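Local coordinates for alpha,alpha-trehalose-phosphate synthase (UDP-forming) (Burkholderia multivorans, PDB 5UOF), which is a glycosyltransferase of family 20, built on the GT-B fold, in which two Rossmann-like domains face each other, at residues K253-L258 and M356-M361; R265-S270 and S302-A307. All coordinates share one frame; numbering follows the deposited sequence.

Interaction 1 of 2, residues K253-L258 and M356-M361; sequences KPVKML and MAFFRM. With NA (sodium ion), chain C.
Val255 packs against Ala357, Phe358 and Met361 where helices 253-262 and 352-361 lie side by side. The two short segments run in nearly the same direction, 31° apart, with their axes 10.2 Å from each other. No hydrogen bond crosses, and the contact is apolar.

The side chain of Val255 forks at CB, and each branch has its own partners. CG1 is anti to the backbone N (chi1 179°). In one of the two modelled conformers of Met361, Val255 CG1 lies 3.5 Å from Met361 CE, a contact that is doubtful because the second conformer may not make it. CG2 is anti to the carbonyl carbon. Val255 CG2 lies 3.7 Å from Ala357 CB. The same Val255 CG2 is 4.0 Å from Phe358 CE1, approaching that ring obliquely.

One turn later, Leu258 puts its CD2 over a face of the Phe358 ring. Leu258 CD2 lies 4.2 Å from the centroid of the Phe358 ring, 27° off the normal, a CH-pi contact. Pro254 adds a looser contact, with Pro254 CB 4.4 Å from Phe358 CZ.

Near the end of helix 352-361, Arg360 O binds the sodium ion at 2.4 Å, together with Ser362 O, Gln385 OE1 and two waters.

The pair rests on the parallel sheet of its domain. Leu258 reaches Leu267, and Phe358 reaches Met269, both on strand 266-271. Met356 and Arg360 touch helix 239-248, while Met356 and Phe359 pack on helix 376-384.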
loop_
_atom_site.group_PDB
_atom_site.type_symbol
_atom_site.label_atom_id
_atom_site.label_comp_id
_atom_site.label_asym_id
_atom_site.label_seq_id
_atom_site.Cartn_x
_atom_site.Cartn_y
_atom_site.Cartn_z
ATOM N N LYS A 253 15.515 -29.326 30.151
ATOM C CA LYS A 253 16.112 -30.256 29.190
ATOM C C LYS A 253 16.162 -29.721 27.759
ATOM O O LYS A 253 17.229 -29.822 27.134
ATOM C CB LYS A 253 15.368 -31.600 29.256
ATOM N N PRO A 254 15.100 -29.133 27.194
ATOM C CA PRO A 254 15.202 -28.649 25.802
ATOM C C PRO A 254 16.251 -27.569 25.614
ATOM O O PRO A 254 16.898 -27.520 24.558
ATOM C CB PRO A 254 13.789 -28.122 25.510
ATOM C CG PRO A 254 12.914 -28.806 26.491
ATOM C CD PRO A 254 13.739 -28.944 27.729
ATOM N N VAL A 255 16.454 -26.711 26.618
ATOM C CA VAL A 255 17.517 -25.707 26.553
ATOM C C VAL A 255 18.881 -26.387 26.500
ATOM O O VAL A 255 19.730 -26.061 25.660
ATOM C CB VAL A 255 17.411 -24.748 27.754
ATOM C CG1 VAL A 255 18.524 -23.711 27.729
ATOM C CG2 VAL A 255 16.030 -24.085 27.791
ATOM N N LYS A 256 19.111 -27.339 27.407
ATOM C CA LYS A 256 20.334 -28.130 27.364
ATOM C C LYS A 256 20.455 -28.884 26.038
ATOM O O LYS A 256 21.551 -28.981 25.473
ATOM C CB LYS A 256 20.357 -29.097 28.554
ATOM C CG LYS A 256 21.546 -30.046 28.596
ATOM C CD LYS A 256 22.757 -29.349 29.167
ATOM C CE LYS A 256 24.021 -30.150 28.929
ATOM N NZ LYS A 256 25.191 -29.240 28.777
ATOM N N MET A 257 19.337 -29.413 25.520
ATOM C CA MET A 257 19.357 -30.124 24.241
ATOM C C MET A 257 19.828 -29.207 23.119
ATOM O O MET A 257 20.749 -29.539 22.362
ATOM C CB MET A 257 17.962 -30.673 23.920
ATOM C CG MET A 257 17.531 -31.928 24.691
ATOM S SD MET A 257 15.750 -32.272 24.553
ATOM C CE MET A 257 15.485 -32.062 22.793
ATOM N N LEU A 258 19.187 -28.044 22.996
ATOM C CA LEU A 258 19.545 -27.096 21.948
ATOM C C LEU A 258 20.998 -26.656 22.070
ATOM O O LEU A 258 21.716 -26.581 21.063
ATOM C CB LEU A 258 18.613 -25.889 22.000
ATOM C CG LEU A 258 18.883 -24.789 20.976
ATOM C CD1 LEU A 258 18.829 -25.351 19.560
ATOM C CD2 LEU A 258 17.878 -23.665 21.151
ATOM N N MET A 356 11.745 -17.914 25.931
ATOM C CA MET A 356 12.566 -16.862 26.522
ATOM C C MET A 356 13.969 -17.379 26.823
ATOM O O MET A 356 14.964 -16.680 26.579
ATOM C CB MET A 356 11.910 -16.303 27.791
ATOM C CG MET A 356 10.442 -15.834 27.613
ATOM S SD MET A 356 10.240 -14.638 26.268
ATOM C CE MET A 356 8.462 -14.629 26.079
ATOM N N ALA A 357 14.070 -18.613 27.334
ATOM C CA ALA A 357 15.385 -19.210 27.556
ATOM C C ALA A 357 16.143 -19.398 26.243
ATOM O O ALA A 357 17.368 -19.216 26.202
ATOM C CB ALA A 357 15.245 -20.539 28.307
ATOM N N PHE A 358 15.442 -19.759 25.158
ATOM C CA PHE A 358 16.108 -19.824 23.857
ATOM C C PHE A 358 16.594 -18.443 23.439
ATOM O O PHE A 358 17.701 -18.299 22.906
ATOM C CB PHE A 358 15.173 -20.365 22.768
ATOM C CG PHE A 358 14.674 -21.768 22.991
ATOM C CD1 PHE A 358 15.337 -22.662 23.809
ATOM C CD2 PHE A 358 13.519 -22.190 22.337
ATOM C CE1 PHE A 358 14.849 -23.959 23.985
ATOM C CE2 PHE A 358 13.030 -23.469 22.504
ATOM C CZ PHE A 358 13.686 -24.354 23.337
ATOM N N PHE A 359 15.751 -17.418 23.621
ATOM C CA PHE A 359 16.182 -16.061 23.301
ATOM C C PHE A 359 17.425 -15.692 24.096
ATOM O O PHE A 359 18.370 -15.101 23.559
ATOM C CB PHE A 359 15.073 -15.051 23.611
ATOM C CG PHE A 359 13.863 -15.147 22.720
ATOM C CD1 PHE A 359 13.928 -15.751 21.478
ATOM C CD2 PHE A 359 12.648 -14.617 23.147
ATOM C CE1 PHE A 359 12.800 -15.815 20.663
ATOM C CE2 PHE A 359 11.528 -14.675 22.345
ATOM C CZ PHE A 359 11.596 -15.282 21.106
ATOM N N ARG A 360 17.440 -16.016 25.383
ATOM C CA ARG A 360 18.581 -15.611 26.195
ATOM C C ARG A 360 19.864 -16.280 25.711
ATOM O O ARG A 360 20.926 -15.653 25.692
ATOM C CB ARG A 360 18.331 -15.925 27.669
ATOM C CG ARG A 360 19.406 -15.335 28.616
ATOM C CD ARG A 360 18.926 -15.484 30.058
ATOM N NE ARG A 360 19.764 -14.842 31.085
ATOM C CZ ARG A 360 19.513 -13.648 31.632
ATOM N NH1 ARG A 360 18.472 -12.925 31.237
ATOM N NH2 ARG A 360 20.296 -13.180 32.600
ATOM N N MET A 361 19.781 -17.553 25.304
ATOM C CA MET A 361 20.937 -18.309 24.817
ATOM C C MET A 361 21.473 -17.732 23.518
ATOM O O MET A 361 22.677 -17.791 23.246
ATOM C CB MET A 361 20.540 -19.772 24.590
ATOM C CG MET A 361 21.634 -20.660 24.019
ATOM S SD MET A 361 21.087 -22.330 23.580
ATOM C CE MET A 361 19.650 -22.485 24.625
HETATM NA NA NA C . 21.721 -13.833 24.409
HETATM O O HOH W 1 22.331 -13.117 26.659
HETATM O O HOH W 2 24.094 -13.152 23.831
#

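Interaction 2 of 2, residues R265-S270 and S302-A307. With EDO (1,2-ethanediol), chain E.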
loop_
_atom_site.group_PDB
_atom_site.type_symbol
_atom_site.label_atom_id
_atom_site.label_comp_id
_atom_site.label_asym_id
_atom_site.label_seq_id
_atom_site.Cartn_x
_atom_site.Cartn_y
_atom_site.Cartn_z
ATOM N N ARG A 265 28.241 -23.270 18.199
ATOM C CA ARG A 265 27.874 -22.341 17.145
ATOM C C ARG A 265 27.030 -21.202 17.704
ATOM O O ARG A 265 26.311 -21.363 18.696
ATOM C CB ARG A 265 27.096 -23.064 16.044
ATOM C CG ARG A 265 27.913 -24.135 15.372
ATOM C CD ARG A 265 27.148 -24.833 14.277
ATOM N NE ARG A 265 27.950 -25.935 13.760
ATOM C CZ ARG A 265 27.653 -27.216 13.928
ATOM N NH1 ARG A 265 26.547 -27.562 14.576
ATOM N NH2 ARG A 265 28.455 -28.147 13.427
ATOM N N LYS A 266 27.111 -20.046 17.045
ATOM C CA LYS A 266 26.202 -18.943 17.334
ATOM C C LYS A 266 24.787 -19.303 16.902
ATOM O O LYS A 266 24.575 -20.136 16.021
ATOM C CB LYS A 266 26.651 -17.672 16.612
ATOM C CG LYS A 266 28.071 -17.228 16.922
ATOM C CD LYS A 266 28.158 -16.451 18.213
ATOM C CE LYS A 266 29.563 -15.866 18.393
ATOM N NZ LYS A 266 29.654 -14.944 19.563
ATOM N N LEU A 267 23.811 -18.660 17.540
ATOM C CA LEU A 267 22.404 -18.976 17.358
ATOM C C LEU A 267 21.646 -17.708 17.000
ATOM O O LEU A 267 21.711 -16.713 17.735
ATOM C CB LEU A 267 21.820 -19.608 18.628
ATOM C CG LEU A 267 20.296 -19.763 18.692
ATOM C CD1 LEU A 267 19.800 -20.711 17.613
ATOM C CD2 LEU A 267 19.867 -20.258 20.075
ATOM N N VAL A 268 20.947 -17.745 15.862
ATOM C CA VAL A 268 19.991 -16.711 15.466
ATOM C C VAL A 268 18.595 -17.274 15.710
ATOM O O VAL A 268 18.265 -18.358 15.214
ATOM C CB VAL A 268 20.174 -16.313 13.991
ATOM C CG1 VAL A 268 19.201 -15.195 13.601
ATOM C CG2 VAL A 268 21.610 -15.882 13.738
ATOM N N MET A 269 17.778 -16.560 16.486
ATOM C CA MET A 269 16.427 -17.006 16.815
ATOM C C MET A 269 15.413 -16.171 16.053
ATOM O O MET A 269 15.580 -14.955 15.912
ATOM C CB MET A 269 16.130 -16.883 18.318
ATOM C CG MET A 269 16.717 -17.977 19.189
ATOM S SD MET A 269 16.037 -19.620 18.886
ATOM C CE MET A 269 14.311 -19.326 19.216
ATOM N N SER A 270 14.350 -16.831 15.603
ATOM C CA SER A 270 13.268 -16.203 14.853
ATOM C C SER A 270 11.998 -16.977 15.196
ATOM O O SER A 270 12.003 -18.212 15.176
ATOM C CB SER A 270 13.576 -16.237 13.347
ATOM O OG SER A 270 12.592 -15.584 12.565
ATOM N N SER A 302 23.785 -20.996 13.290
ATOM C CA SER A 302 22.570 -21.638 12.814
ATOM C C SER A 302 21.380 -20.729 13.058
ATOM O O SER A 302 21.318 -20.007 14.055
ATOM C CB SER A 302 22.306 -22.976 13.517
ATOM O OG SER A 302 23.288 -23.934 13.166
ATOM N N LEU A 303 20.427 -20.793 12.145
ATOM C CA LEU A 303 19.165 -20.088 12.293
ATOM C C LEU A 303 18.114 -21.083 12.765
ATOM O O LEU A 303 17.931 -22.130 12.146
ATOM C CB LEU A 303 18.746 -19.443 10.964
ATOM C CG LEU A 303 17.296 -18.941 10.883
ATOM C CD1 LEU A 303 17.056 -17.817 11.885
ATOM C CD2 LEU A 303 17.006 -18.462 9.444
ATOM N N VAL A 304 17.453 -20.773 13.880
ATOM C CA VAL A 304 16.308 -21.539 14.350
ATOM C C VAL A 304 15.070 -20.693 14.092
ATOM O O VAL A 304 14.923 -19.612 14.671
ATOM C CB VAL A 304 16.440 -21.902 15.839
ATOM C CG1 VAL A 304 15.127 -22.487 16.369
ATOM C CG2 VAL A 304 17.542 -22.915 16.030
ATOM N N GLN A 305 14.199 -21.169 13.206
ATOM C CA GLN A 305 12.910 -20.538 12.927
ATOM C C GLN A 305 11.819 -21.400 13.541
ATOM O O GLN A 305 11.622 -22.548 13.128
ATOM C CB GLN A 305 12.676 -20.376 11.426
ATOM C CG GLN A 305 11.272 -19.852 11.089
ATOM C CD GLN A 305 11.109 -18.394 11.438
ATOM O OE1 GLN A 305 11.853 -17.552 10.941
ATOM N NE2 GLN A 305 10.139 -18.083 12.304
ATOM N N ILE A 306 11.118 -20.850 14.528
ATOM C CA ILE A 306 9.986 -21.513 15.150
ATOM C C ILE A 306 8.729 -20.869 14.595
ATOM O O ILE A 306 8.645 -19.640 14.498
ATOM C CB ILE A 306 10.049 -21.404 16.683
ATOM C CG1 ILE A 306 11.253 -22.201 17.198
ATOM C CG2 ILE A 306 8.741 -21.900 17.327
ATOM C CD1 ILE A 306 11.630 -21.880 18.629
ATOM N N ALA A 307 7.773 -21.699 14.196
ATOM C CA ALA A 307 6.495 -21.234 13.658
ATOM C C ALA A 307 5.398 -22.009 14.369
ATOM O O ALA A 307 5.103 -23.159 14.000
ATOM C CB ALA A 307 6.417 -21.417 12.146
HETATM C C1 EDO E . 24.768 -21.616 22.470
HETATM O O1 EDO E . 25.079 -22.461 21.355
HETATM C C2 EDO E . 24.560 -20.205 21.939
HETATM O O2 EDO E . 25.661 -19.889 21.083
#
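Val304 packs against Leu267 and Met269 on one face of two adjacent parallel strands. The strands are the arms of a beta-alpha-beta unit, joined through helix 280-293, in a Rossmann-like parallel sheet.

Leu267 sends CD1 to Val304 CG2, 3.5 Å away, and the two side chains cross obliquely. Met269 instead lies beside Val304 and points the same way, with Met269 SD 3.8 Å from Val304 CB. The turn at chi2 sets SD beside Val304, and the turn at chi3 carries CE to Ile306 CD1. On the other face, Val268 CG1 meets Leu303 CD1 at 3.8 Å. Leu303 and Gln305 also touch helix 280-293 there.

The ladder of backbone bonds begins with Ser302 N to Lys266 O and ends with Ile306 N to Ser270 O. Between them, Val268 gives its N-H to Ser302 O, and Val268 O accepts from Val304 N at 2.9 Å in a nearly straight bond (172°). Ser270 N to Val304 O is more bent, with 133° at the hydrogen. Strands 343-346 and 364-367 flank the pair.

The polar edge lies at both ends. At the start, Arg265 O accepts a hydrogen bond from O1 of a 1,2-ethanediol, while Arg265 NE bonds to Gly299 O. At the far end, Ser270 OG is anti to its backbone N (chi1 -177°). Ser270 OG is hydrogen-bonded to Gln305 OE1 at 2.7 Å and also to Tyr366 O. With one proton to give, the hydroxyl can donate to just one of them at a time. Gln305 NE2 is held by Asp272 OD1 and also bonds to Ile306 O at 3.1 Å, sitting above the plane of that carbonyl.

From the N terminus, the chain first passes through the ten-strand sheet and then reaches helix 253-262, the first partner of interaction 1. Strand 266-271 follows at once and opens interaction 2. After helix 280-293 the chain returns on strand 301-306, which closes the smaller loop of 31 residues. It then runs through strand 343-346 to helix 352-361, where interaction 1 closes the larger loop of 97 residues. Interaction 2 is therefore nested inside interaction 1, and the two do not cross. They also touch where Phe359 CD1 lies 4.0 Å from Met269 CB. Interaction 1 pairs two helices, interaction 2 pairs two strands of the six-strand sheet, and their mutual contact seats the helices on that sheet.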